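PDB 2IMQ: nitrophorin Cim l NP from Cimex lectularius, which delivers nitric oxide, carried on its heme, to the victim during feeding, causing vasodilation. Local coordinates for residues P4-S16 with Q268-L282. Residues are numbered along the deposited sequence; the frame is centred on the assembly and turned at random.
Sequences PAQLSVHTVSWNS and QTEHRPVLAKFRVTL. With HEM (protoporphyrin IX containing Fe), chain B.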
ATOM      1  N   PRO A   4      -5.141  18.702 -16.489  1.00 37.85           N
ATOM      2  CA  PRO A   4      -5.463  19.447 -15.269  1.00 36.64           C
ATOM      3  C   PRO A   4      -4.189  19.823 -14.548  1.00 33.51           C
ATOM      4  O   PRO A   4      -3.120  19.273 -14.806  1.00 34.23           O
ATOM      5  CB  PRO A   4      -6.267  18.452 -14.429  1.00 36.90           C
ATOM      6  CG  PRO A   4      -5.748  17.129 -14.854  1.00 37.76           C
ATOM      7  CD  PRO A   4      -5.496  17.273 -16.357  1.00 38.32           C
ATOM      8  N   ALA A   5      -4.300  20.793 -13.668  1.00 30.42           N
ATOM      9  CA  ALA A   5      -3.164  21.222 -12.893  1.00 28.86           C
ATOM     10  C   ALA A   5      -2.832  20.147 -11.852  1.00 27.23           C
ATOM     11  O   ALA A   5      -1.671  19.926 -11.577  1.00 27.15           O
ATOM     12  CB  ALA A   5      -3.466  22.505 -12.205  1.00 28.95           C
ATOM     13  N   GLN A   6      -3.856  19.548 -11.246  1.00 26.06           N
ATOM     14  CA  GLN A   6      -3.655  18.552 -10.181  1.00 25.77           C
ATOM     15  C   GLN A   6      -4.541  17.334 -10.345  1.00 24.82           C
ATOM     16  O   GLN A   6      -5.588  17.386 -10.994  1.00 26.51           O
ATOM     17  CB  GLN A   6      -3.933  19.162  -8.807  1.00 24.73           C
ATOM     18  CG  GLN A   6      -3.099  20.372  -8.496  1.00 25.38           C
ATOM     19  CD  GLN A   6      -3.308  20.905  -7.093  1.00 27.73           C
ATOM     20  OE1 GLN A   6      -4.428  21.268  -6.734  1.00 29.40           O
ATOM     21  NE2 GLN A   6      -2.222  20.960  -6.290  1.00 30.41           N
ATOM     22  N   LEU A   7      -4.134  16.232  -9.709  1.00 23.72           N
ATOM     23  CA  LEU A   7      -4.938  15.065  -9.647  1.00 22.63           C
ATOM     24  C   LEU A   7      -4.916  14.565  -8.213  1.00 22.54           C
ATOM     25  O   LEU A   7      -3.951  14.824  -7.450  1.00 23.57           O
ATOM     26  CB  LEU A   7      -4.419  13.988 -10.613  1.00 22.53           C
ATOM     27  CG  LEU A   7      -4.452  14.314 -12.113  1.00 25.35           C
ATOM     28  CD1 LEU A   7      -3.653  13.352 -12.915  1.00 27.74           C
ATOM     29  CD2 LEU A   7      -5.885  14.366 -12.583  1.00 27.02           C
ATOM     30  N   SER A   8      -5.949  13.819  -7.853  1.00 21.31           N
ATOM     31  CA  SER A   8      -5.997  13.138  -6.542  1.00 21.43           C
ATOM     32  C   SER A   8      -5.858  11.632  -6.670  1.00 20.32           C
ATOM     33  O   SER A   8      -6.291  11.031  -7.637  1.00 19.94           O
ATOM     34  CB  SER A   8      -7.270  13.470  -5.807  1.00 24.32           C
ATOM     35  OG  SER A   8      -8.384  13.088  -6.533  1.00 30.78           O
ATOM     36  N   VAL A   9      -5.179  11.057  -5.689  1.00 17.71           N
ATOM     37  CA  VAL A   9      -4.881   9.645  -5.664  1.00 18.33           C
ATOM     38  C   VAL A   9      -5.253   9.159  -4.289  1.00 16.59           C
ATOM     39  O   VAL A   9      -4.896   9.800  -3.293  1.00 18.15           O
ATOM     40  CB  VAL A   9      -3.343   9.358  -5.873  1.00 18.62           C
ATOM     41  CG1 VAL A   9      -3.032   7.847  -5.809  1.00 19.21           C
ATOM     42  CG2 VAL A   9      -2.873   9.995  -7.146  1.00 19.81           C
ATOM     43  N   HIS A  10      -6.017   8.064  -4.236  1.00 17.17           N
ATOM     44  CA  HIS A  10      -6.248   7.309  -2.988  1.00 16.66           C
ATOM     45  C   HIS A  10      -5.542   5.986  -3.101  1.00 17.30           C
ATOM     46  O   HIS A  10      -5.626   5.324  -4.133  1.00 17.31           O
ATOM     47  CB  HIS A  10      -7.749   7.045  -2.761  1.00 18.42           C
ATOM     48  CG  HIS A  10      -8.539   8.265  -2.391  1.00 18.28           C
ATOM     49  ND1 HIS A  10      -9.827   8.193  -1.887  1.00 18.68           N
ATOM     50  CD2 HIS A  10      -8.221   9.582  -2.450  1.00 19.16           C
ATOM     51  CE1 HIS A  10     -10.263   9.422  -1.666  1.00 20.82           C
ATOM     52  NE2 HIS A  10      -9.320  10.284  -2.014  1.00 21.72           N
ATOM     53  N   THR A  11      -4.856   5.612  -2.046  1.00 16.08           N
ATOM     54  CA  THR A  11      -4.287   4.284  -1.932  1.00 16.19           C
ATOM     55  C   THR A  11      -4.785   3.612  -0.690  1.00 14.55           C
ATOM     56  O   THR A  11      -4.979   4.263   0.346  1.00 16.53           O
ATOM     57  CB  THR A  11      -2.729   4.345  -1.899  1.00 16.46           C
ATOM     58  OG1 THR A  11      -2.261   5.011  -0.722  1.00 16.89           O
ATOM     59  CG2 THR A  11      -2.185   5.089  -3.109  1.00 17.78           C
ATOM     60  N   VAL A  12      -4.977   2.310  -0.767  1.00 15.69           N
ATOM     61  CA  VAL A  12      -5.242   1.534   0.411  1.00 15.14           C
ATOM     62  C   VAL A  12      -4.461   0.264   0.384  1.00 15.28           C
ATOM     63  O   VAL A  12      -4.386  -0.389  -0.663  1.00 16.07           O
ATOM     64  CB  VAL A  12      -6.780   1.300   0.615  1.00 17.36           C
ATOM     65  CG1 VAL A  12      -7.387   0.458  -0.497  1.00 18.25           C
ATOM     66  CG2 VAL A  12      -7.079   0.680   1.947  1.00 17.55           C
ATOM     67  N   SER A  13      -3.894  -0.101   1.516  1.00 14.17           N
ATOM     68  CA  SER A  13      -3.340  -1.405   1.589  1.00 15.15           C
ATOM     69  C   SER A  13      -3.763  -2.106   2.870  1.00 14.83           C
ATOM     70  O   SER A  13      -4.088  -1.458   3.913  1.00 16.16           O
ATOM     71  CB  SER A  13      -1.858  -1.389   1.459  1.00 15.87           C
ATOM     72  OG  SER A  13      -1.206  -1.006   2.646  1.00 17.43           O
ATOM     73  N   TRP A  14      -3.733  -3.422   2.798  1.00 15.82           N
ATOM     74  CA  TRP A  14      -4.176  -4.239   3.911  1.00 14.95           C
ATOM     75  C   TRP A  14      -3.461  -5.552   3.871  1.00 15.90           C
ATOM     76  O   TRP A  14      -3.530  -6.298   2.894  1.00 16.17           O
ATOM     77  CB  TRP A  14      -5.657  -4.460   3.767  1.00 17.12           C
ATOM     78  CG  TRP A  14      -6.357  -5.011   4.939  1.00 18.69           C
ATOM     79  CD1 TRP A  14      -5.869  -5.282   6.188  1.00 19.10           C
ATOM     80  CD2 TRP A  14      -7.753  -5.213   4.999  1.00 19.66           C
ATOM     81  NE1 TRP A  14      -6.896  -5.735   6.989  1.00 20.70           N
ATOM     82  CE2 TRP A  14      -8.062  -5.698   6.272  1.00 19.90           C
ATOM     83  CE3 TRP A  14      -8.786  -5.055   4.073  1.00 21.75           C
ATOM     84  CZ2 TRP A  14      -9.361  -6.000   6.639  1.00 23.29           C
ATOM     85  CZ3 TRP A  14     -10.046  -5.373   4.443  1.00 23.28           C
ATOM     86  CH2 TRP A  14     -10.328  -5.815   5.703  1.00 23.03           C
ATOM     87  N   ASN A  15      -2.789  -5.872   4.953  1.00 15.14           N
ATOM     88  CA  ASN A  15      -2.292  -7.226   5.168  1.00 16.25           C
ATOM     89  C   ASN A  15      -3.479  -8.005   5.704  1.00 18.31           C
ATOM     90  O   ASN A  15      -3.789  -8.038   6.920  1.00 18.39           O
ATOM     91  CB  ASN A  15      -1.096  -7.218   6.122  1.00 16.69           C
ATOM     92  CG  ASN A  15      -0.444  -8.561   6.192  1.00 17.30           C
ATOM     93  OD1 ASN A  15      -1.109  -9.531   5.912  1.00 20.54           O
ATOM     94  ND2 ASN A  15       0.853  -8.640   6.531  1.00 16.79           N
ATOM     95  N   SER A  16      -4.190  -8.568   4.754  1.00 18.47           N
ATOM     96  CA  SER A  16      -5.485  -9.187   5.007  1.00 20.55           C
ATOM     97  C   SER A  16      -5.388 -10.695   5.244  1.00 19.50           C
ATOM     98  O   SER A  16      -6.349 -11.324   5.735  1.00 23.87           O
ATOM     99  CB  SER A  16      -6.395  -8.867   3.811  1.00 20.00           C
ATOM    100  OG  SER A  16      -5.754  -9.239   2.632  1.00 22.15           O
ATOM    101  N   GLN A 268     -11.833  -7.032  10.978  1.00 31.86           N
ATOM    102  CA  GLN A 268     -11.977  -8.446  10.698  1.00 33.21           C
ATOM    103  C   GLN A 268     -10.685  -9.184  10.907  1.00 32.37           C
ATOM    104  O   GLN A 268     -10.666 -10.416  11.040  1.00 34.56           O
ATOM    105  CB  GLN A 268     -12.406  -8.682   9.238  1.00 34.37           C
ATOM    106  CG  GLN A 268     -13.732  -8.047   8.860  1.00 36.49           C
ATOM    107  CD  GLN A 268     -13.577  -6.795   8.043  1.00 36.82           C
ATOM    108  OE1 GLN A 268     -14.074  -6.708   6.936  1.00 40.59           O
ATOM    109  NE2 GLN A 268     -12.894  -5.841   8.574  1.00 32.30           N
ATOM    110  N   THR A 269      -9.550  -8.471  10.909  1.00 31.01           N
ATOM    111  CA  THR A 269      -8.311  -9.197  11.054  1.00 29.07           C
ATOM    112  C   THR A 269      -7.333  -8.513  12.025  1.00 26.24           C
ATOM    113  O   THR A 269      -7.661  -7.550  12.654  1.00 26.48           O
ATOM    114  CB  THR A 269      -7.698  -9.461   9.683  1.00 30.36           C
ATOM    115  OG1 THR A 269      -6.826 -10.583   9.748  1.00 34.10           O
ATOM    116  CG2 THR A 269      -6.814  -8.333   9.183  1.00 30.95           C
ATOM    117  N   GLU A 270      -6.173  -9.099  12.134  1.00 23.53           N
ATOM    118  CA  GLU A 270      -5.155  -8.654  13.050  1.00 22.31           C
ATOM    119  C   GLU A 270      -4.476  -7.316  12.656  1.00 18.97           C
ATOM    120  O   GLU A 270      -3.846  -6.684  13.496  1.00 18.38           O
ATOM    121  CB  GLU A 270      -4.041  -9.681  13.076  1.00 23.04           C
ATOM    122  CG  GLU A 270      -4.308 -11.106  13.459  1.00 29.21           C
ATOM    123  CD  GLU A 270      -2.964 -11.837  13.381  1.00 29.79           C
ATOM    124  OE1 GLU A 270      -2.160 -11.581  12.430  1.00 37.51           O
ATOM    125  OE2 GLU A 270      -2.692 -12.611  14.292  1.00 41.46           O
ATOM    126  N   HIS A 271      -4.533  -6.969  11.374  1.00 17.81           N
ATOM    127  CA  HIS A 271      -4.052  -5.684  10.872  1.00 16.61           C
ATOM    128  C   HIS A 271      -5.234  -4.851  10.449  1.00 18.14           C
ATOM    129  O   HIS A 271      -6.240  -5.366   9.918  1.00 21.76           O
ATOM    130  CB  HIS A 271      -3.244  -5.868   9.603  1.00 16.83           C
ATOM    131  CG  HIS A 271      -2.046  -6.719   9.720  1.00 16.56           C
ATOM    132  ND1 HIS A 271      -0.759  -6.197   9.719  1.00 16.56           N
ATOM    133  CD2 HIS A 271      -1.921  -8.062   9.685  1.00 19.02           C
ATOM    134  CE1 HIS A 271       0.097  -7.201   9.730  1.00 16.67           C
ATOM    135  NE2 HIS A 271      -0.578  -8.340   9.704  1.00 18.34           N
ATOM    136  N   ARG A 272      -5.113  -3.553  10.527  1.00 17.25           N
ATOM    137  CA  ARG A 272      -6.118  -2.632  10.033  1.00 17.87           C
ATOM    138  C   ARG A 272      -5.637  -2.030   8.725  1.00 17.26           C
ATOM    139  O   ARG A 272      -4.469  -1.660   8.590  1.00 18.46           O
ATOM    140  CB  ARG A 272      -6.365  -1.518  11.046  1.00 20.03           C
ATOM    141  CG  ARG A 272      -6.761  -2.023  12.441  1.00 24.90           C
ATOM    142  CD  ARG A 272      -8.114  -2.687  12.418  1.00 28.66           C
ATOM    143  NE  ARG A 272      -8.210  -4.022  13.033  1.00 31.81           N
ATOM    144  CZ  ARG A 272      -8.650  -4.289  14.248  1.00 31.46           C
ATOM    145  NH1 ARG A 272      -8.990  -3.312  15.096  1.00 32.85           N
ATOM    146  NH2 ARG A 272      -8.766  -5.552  14.631  1.00 32.38           N
ATOM    147  N   PRO A 273      -6.548  -1.841   7.772  1.00 16.36           N
ATOM    148  CA  PRO A 273      -6.187  -1.210   6.492  1.00 16.87           C
ATOM    149  C   PRO A 273      -5.750   0.211   6.677  1.00 15.68           C
ATOM    150  O   PRO A 273      -6.202   0.895   7.619  1.00 16.51           O
ATOM    151  CB  PRO A 273      -7.460  -1.299   5.642  1.00 17.98           C
ATOM    152  CG  PRO A 273      -8.496  -1.822   6.489  1.00 18.84           C
ATOM    153  CD  PRO A 273      -7.974  -2.191   7.801  1.00 16.26           C
ATOM    154  N   VAL A 274      -4.907   0.691   5.766  1.00 14.05           N
ATOM    155  CA  VAL A 274      -4.402   2.017   5.799  1.00 14.32           C
ATOM    156  C   VAL A 274      -4.714   2.732   4.513  1.00 14.89           C
ATOM    157  O   VAL A 274      -4.358   2.252   3.432  1.00 13.90           O
ATOM    158  CB  VAL A 274      -2.894   2.017   6.124  1.00 15.06           C
ATOM    159  CG1 VAL A 274      -2.299   3.389   5.987  1.00 16.00           C
ATOM    160  CG2 VAL A 274      -2.633   1.573   7.538  1.00 15.57           C
ATOM    161  N   LEU A 275      -5.379   3.885   4.627  1.00 14.78           N
ATOM    162  CA  LEU A 275      -5.832   4.674   3.528  1.00 15.23           C
ATOM    163  C   LEU A 275      -5.080   6.000   3.456  1.00 15.45           C
ATOM    164  O   LEU A 275      -5.039   6.746   4.458  1.00 15.80           O
ATOM    165  CB  LEU A 275      -7.328   4.960   3.740  1.00 17.21           C
ATOM    166  CG  LEU A 275      -8.007   5.906   2.777  1.00 17.09           C
ATOM    167  CD1 LEU A 275      -7.970   5.377   1.313  1.00 18.73           C
ATOM    168  CD2 LEU A 275      -9.401   6.127   3.204  1.00 18.90           C
ATOM    169  N   ALA A 276      -4.490   6.288   2.313  1.00 15.08           N
ATOM    170  CA  ALA A 276      -3.820   7.540   2.103  1.00 15.33           C
ATOM    171  C   ALA A 276      -4.486   8.254   0.956  1.00 16.44           C
ATOM    172  O   ALA A 276      -4.947   7.629   0.008  1.00 17.82           O
ATOM    173  CB  ALA A 276      -2.315   7.378   1.828  1.00 16.15           C
ATOM    174  N   LYS A 277      -4.490   9.557   1.049  1.00 17.09           N
ATOM    175  CA  LYS A 277      -5.079  10.428   0.049  1.00 17.91           C
ATOM    176  C   LYS A 277      -4.046  11.477  -0.256  1.00 18.09           C
ATOM    177  O   LYS A 277      -3.470  12.087   0.647  1.00 18.85           O
ATOM    178  CB  LYS A 277      -6.393  11.093   0.520  1.00 18.38           C
ATOM    179  CG  LYS A 277      -7.438  10.124   1.006  1.00 18.85           C
ATOM    180  CD  LYS A 277      -8.711  10.839   1.483  1.00 19.29           C
ATOM    181  CE  LYS A 277      -9.685   9.871   2.091  1.00 20.21           C
ATOM    182  NZ  LYS A 277     -10.940  10.613   2.476  1.00 25.01           N
ATOM    183  N   PHE A 278      -3.806  11.688  -1.549  1.00 18.08           N
ATOM    184  CA  PHE A 278      -2.788  12.646  -2.015  1.00 18.08           C
ATOM    185  C   PHE A 278      -3.354  13.545  -3.073  1.00 19.60           C
ATOM    186  O   PHE A 278      -4.227  13.134  -3.828  1.00 20.60           O
ATOM    187  CB  PHE A 278      -1.628  11.894  -2.670  1.00 17.55           C
ATOM    188  CG  PHE A 278      -0.997  10.862  -1.794  1.00 17.16           C
ATOM    189  CD1 PHE A 278      -1.454   9.555  -1.823  1.00 17.15           C
ATOM    190  CD2 PHE A 278       0.107  11.175  -1.031  1.00 18.63           C
ATOM    191  CE1 PHE A 278      -0.843   8.582  -1.035  1.00 17.66           C
ATOM    192  CE2 PHE A 278       0.738  10.143  -0.258  1.00 17.60           C
ATOM    193  CZ  PHE A 278       0.205   8.891  -0.260  1.00 17.92           C
ATOM    194  N   ARG A 279      -2.744  14.708  -3.177  1.00 20.15           N
ATOM    195  CA  ARG A 279      -2.951  15.589  -4.318  1.00 21.73           C
ATOM    196  C   ARG A 279      -1.597  15.784  -4.998  1.00 20.66           C
ATOM    197  O   ARG A 279      -0.637  16.157  -4.340  1.00 22.79           O
ATOM    198  CB  ARG A 279      -3.497  16.898  -3.857  1.00 21.50           C
ATOM    199  CG  ARG A 279      -3.739  17.944  -4.914  1.00 25.14           C
ATOM    200  CD  ARG A 279      -4.247  19.249  -4.285  1.00 30.12           C
ATOM    201  NE  ARG A 279      -5.485  19.028  -3.552  1.00 36.80           N
ATOM    202  CZ  ARG A 279      -5.806  19.595  -2.394  1.00 41.06           C
ATOM    203  NH1 ARG A 279      -4.965  20.430  -1.778  1.00 45.20           N
ATOM    204  NH2 ARG A 279      -6.979  19.311  -1.831  1.00 43.45           N
ATOM    205  N   VAL A 280      -1.520  15.443  -6.279  1.00 20.04           N
ATOM    206  CA  VAL A 280      -0.299  15.627  -7.054  1.00 20.39           C
ATOM    207  C   VAL A 280      -0.434  16.789  -8.020  1.00 21.63           C
ATOM    208  O   VAL A 280      -1.529  17.031  -8.537  1.00 22.36           O
ATOM    209  CB  VAL A 280       0.125  14.323  -7.780  1.00 21.22           C
ATOM    210  CG1 VAL A 280       0.152  13.156  -6.806  1.00 19.11           C
ATOM    211  CG2 VAL A 280      -0.723  13.996  -8.934  1.00 22.26           C
ATOM    212  N   THR A 281       0.659  17.523  -8.207  1.00 22.58           N
ATOM    213  CA  THR A 281       0.674  18.711  -9.095  1.00 23.65           C
ATOM    214  C   THR A 281       1.441  18.344 -10.336  1.00 23.49           C
ATOM    215  O   THR A 281       2.617  18.008 -10.294  1.00 24.42           O
ATOM    216  CB  THR A 281       1.301  19.895  -8.355  1.00 23.06           C
ATOM    217  OG1 THR A 281       0.520  20.168  -7.190  1.00 26.54           O
ATOM    218  CG2 THR A 281       1.266  21.179  -9.192  1.00 23.91           C
ATOM    219  N   LEU A 282       0.771  18.353 -11.474  1.00 26.95           N
ATOM    220  CA  LEU A 282       1.393  17.924 -12.729  1.00 29.20           C
ATOM    221  C   LEU A 282       2.439  18.904 -13.262  1.00 30.10           C
ATOM    222  O   LEU A 282       3.357  18.522 -13.995  1.00 32.66           O
ATOM    223  CB  LEU A 282       0.341  17.768 -13.802  1.00 29.58           C
ATOM    224  CG  LEU A 282      -0.541  16.527 -13.713  1.00 31.03           C
ATOM    225  CD1 LEU A 282      -1.290  16.464 -12.435  1.00 33.09           C
ATOM    226  CD2 LEU A 282      -1.530  16.429 -14.900  1.00 32.78           C
ATOM    227  OXT LEU A 282       2.378  20.096 -12.965  1.00 31.40           O
TER
HETATM  228  CHA HEM B 300      -9.283  -9.567  -7.572  1.00 23.34           C
HETATM  229  CHB HEM B 300      -9.201  -6.924  -3.508  1.00 20.11           C
HETATM  230  CHC HEM B 300      -8.960 -10.962  -0.899  1.00 23.61           C
HETATM  231  CHD HEM B 300      -8.718 -13.608  -4.858  1.00 25.58           C
HETATM  232  C1A HEM B 300      -9.318  -8.494  -6.728  1.00 21.64           C
HETATM  233  C2A HEM B 300      -9.454  -7.107  -7.104  1.00 20.72           C
HETATM  234  C3A HEM B 300      -9.394  -6.388  -5.954  1.00 19.99           C
HETATM  235  C4A HEM B 300      -9.255  -7.293  -4.849  1.00 21.58           C
HETATM  236  CMA HEM B 300      -9.524  -4.880  -5.842  1.00 21.47           C
HETATM  237  CAA HEM B 300      -9.639  -6.527  -8.525  1.00 20.89           C
HETATM  238  CBA HEM B 300     -11.179  -6.363  -8.649  1.00 24.12           C
HETATM  239  CGA HEM B 300     -11.575  -5.873 -10.034  1.00 24.76           C
HETATM  240  O1A HEM B 300     -11.611  -6.685 -10.957  1.00 26.02           O
HETATM  241  O2A HEM B 300     -11.922  -4.677 -10.202  1.00 23.54           O
HETATM  242  C1B HEM B 300      -9.146  -7.795  -2.466  1.00 19.88           C
HETATM  243  C2B HEM B 300      -9.153  -7.420  -1.073  1.00 20.74           C
HETATM  244  C3B HEM B 300      -9.093  -8.524  -0.338  1.00 21.93           C
HETATM  245  C4B HEM B 300      -9.059  -9.641  -1.246  1.00 20.26           C
HETATM  246  CMB HEM B 300      -9.223  -5.970  -0.745  1.00 21.48           C
HETATM  247  CAB HEM B 300      -9.052  -8.674   1.175  1.00 21.23           C
HETATM  248  CBB HEM B 300      -9.489  -7.697   1.981  1.00 29.84           C
HETATM  249  C1C HEM B 300      -8.913 -12.069  -1.697  1.00 21.87           C
HETATM  250  C2C HEM B 300      -8.756 -13.440  -1.281  1.00 23.36           C
HETATM  251  C3C HEM B 300      -8.758 -14.166  -2.395  1.00 26.20           C
HETATM  252  C4C HEM B 300      -8.770 -13.288  -3.523  1.00 23.98           C
HETATM  253  CMC HEM B 300      -8.808 -13.977   0.154  1.00 26.70           C
HETATM  254  CAC HEM B 300      -8.657 -15.682  -2.486  1.00 28.18           C
HETATM  255  CBC HEM B 300      -7.616 -16.352  -1.997  1.00 33.04           C
HETATM  256  C1D HEM B 300      -8.797 -12.750  -5.933  1.00 24.11           C
HETATM  257  C2D HEM B 300      -8.654 -13.172  -7.306  1.00 27.77           C
HETATM  258  C3D HEM B 300      -8.859 -11.946  -8.136  1.00 26.50           C
HETATM  259  C4D HEM B 300      -9.078 -10.867  -7.209  1.00 24.29           C
HETATM  260  CMD HEM B 300      -8.401 -14.591  -7.814  1.00 28.07           C
HETATM  261  CAD HEM B 300      -8.784 -11.935  -9.672  1.00 28.27           C
HETATM  262  CBD HEM B 300     -10.011 -12.691 -10.156  1.00 30.51           C
HETATM  263  CGD HEM B 300     -10.228 -12.455 -11.618  1.00 33.90           C
HETATM  264  O1D HEM B 300     -11.224 -13.042 -12.153  1.00 36.29           O
HETATM  265  O2D HEM B 300      -9.408 -11.697 -12.214  1.00 35.87           O
HETATM  266  NA  HEM B 300      -9.215  -8.595  -5.345  1.00 23.10           N
HETATM  267  NB  HEM B 300      -9.063  -9.158  -2.542  1.00 20.46           N
HETATM  268  NC  HEM B 300      -8.885 -12.014  -3.058  1.00 23.09           N
HETATM  269  ND  HEM B 300      -9.022 -11.379  -5.924  1.00 24.50           N
HETATM  270 FE   HEM B 300      -9.189 -10.311  -4.215  1.00 24.93          FE
HETATM  271  O   HOH W   1      -2.365   3.420   1.510  1.00 17.76           O
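Trp14 turns CG away from its own backbone N (chi1 -167°), laying the indole flat against Pro273, while Asn15, with CG likewise anti (chi1 -171°), stacks on His271. Both pairs lie at one end of the antiparallel strands 6-16 and 274-281, neighbours in a mixed sheet of the DNase I-like beta-sandwich. Backbone hydrogen bonds join Leu7 to Val280, Val9 to Phe278, Thr11 to Ala276 and Ser13 to Val274, two per pair. Leu7, Val9 and Thr11 pack with Val280, Phe278 and Ala276 on the face turned to strand 127-135 of the second sheet. On that face a water sits 2.7 Å from Thr11 OG1 and donates to Val274 O. On the other face Lys277 runs its extended chain over the His10 ring, CG 3.7 Å from the ring centroid, and continues to a salt bridge with Glu35; His10 ND1 is hydrogen-bonded to Leu29 O. At the far end, Gln6 NE2 gives Thr281 OG1 a nearly straight bond (3.0 Å) in the amide plane, and Leu282 CD1 rests against Leu7 CG. Past the last bridge, Ser13 with Val274, Asn15 CB stands over the centre of the His271 imidazole at 3.6 Å, amide and ring planes only 15° apart. Asn15 ND2 is hydrogen-bonded to Asp171 OD2 and His271 ND1 to Thr242 OG1, which fixes both stacked groups from outside the two segments. Trp14 borders the heme pocket: Pro273 CG lies over the centre of one indole face, with Ser16 CB over the rim of the opposite one, and CZ3 lies 3.4 Å from the heme vinyl carbon CBB. Ser16 also touches this vinyl, with OG 3.6 Å from CAB. The indole is tethered by Trp14 NE1, which donates a bent bond to His271 O at 3.0 Å, approaching from above the carbonyl plane.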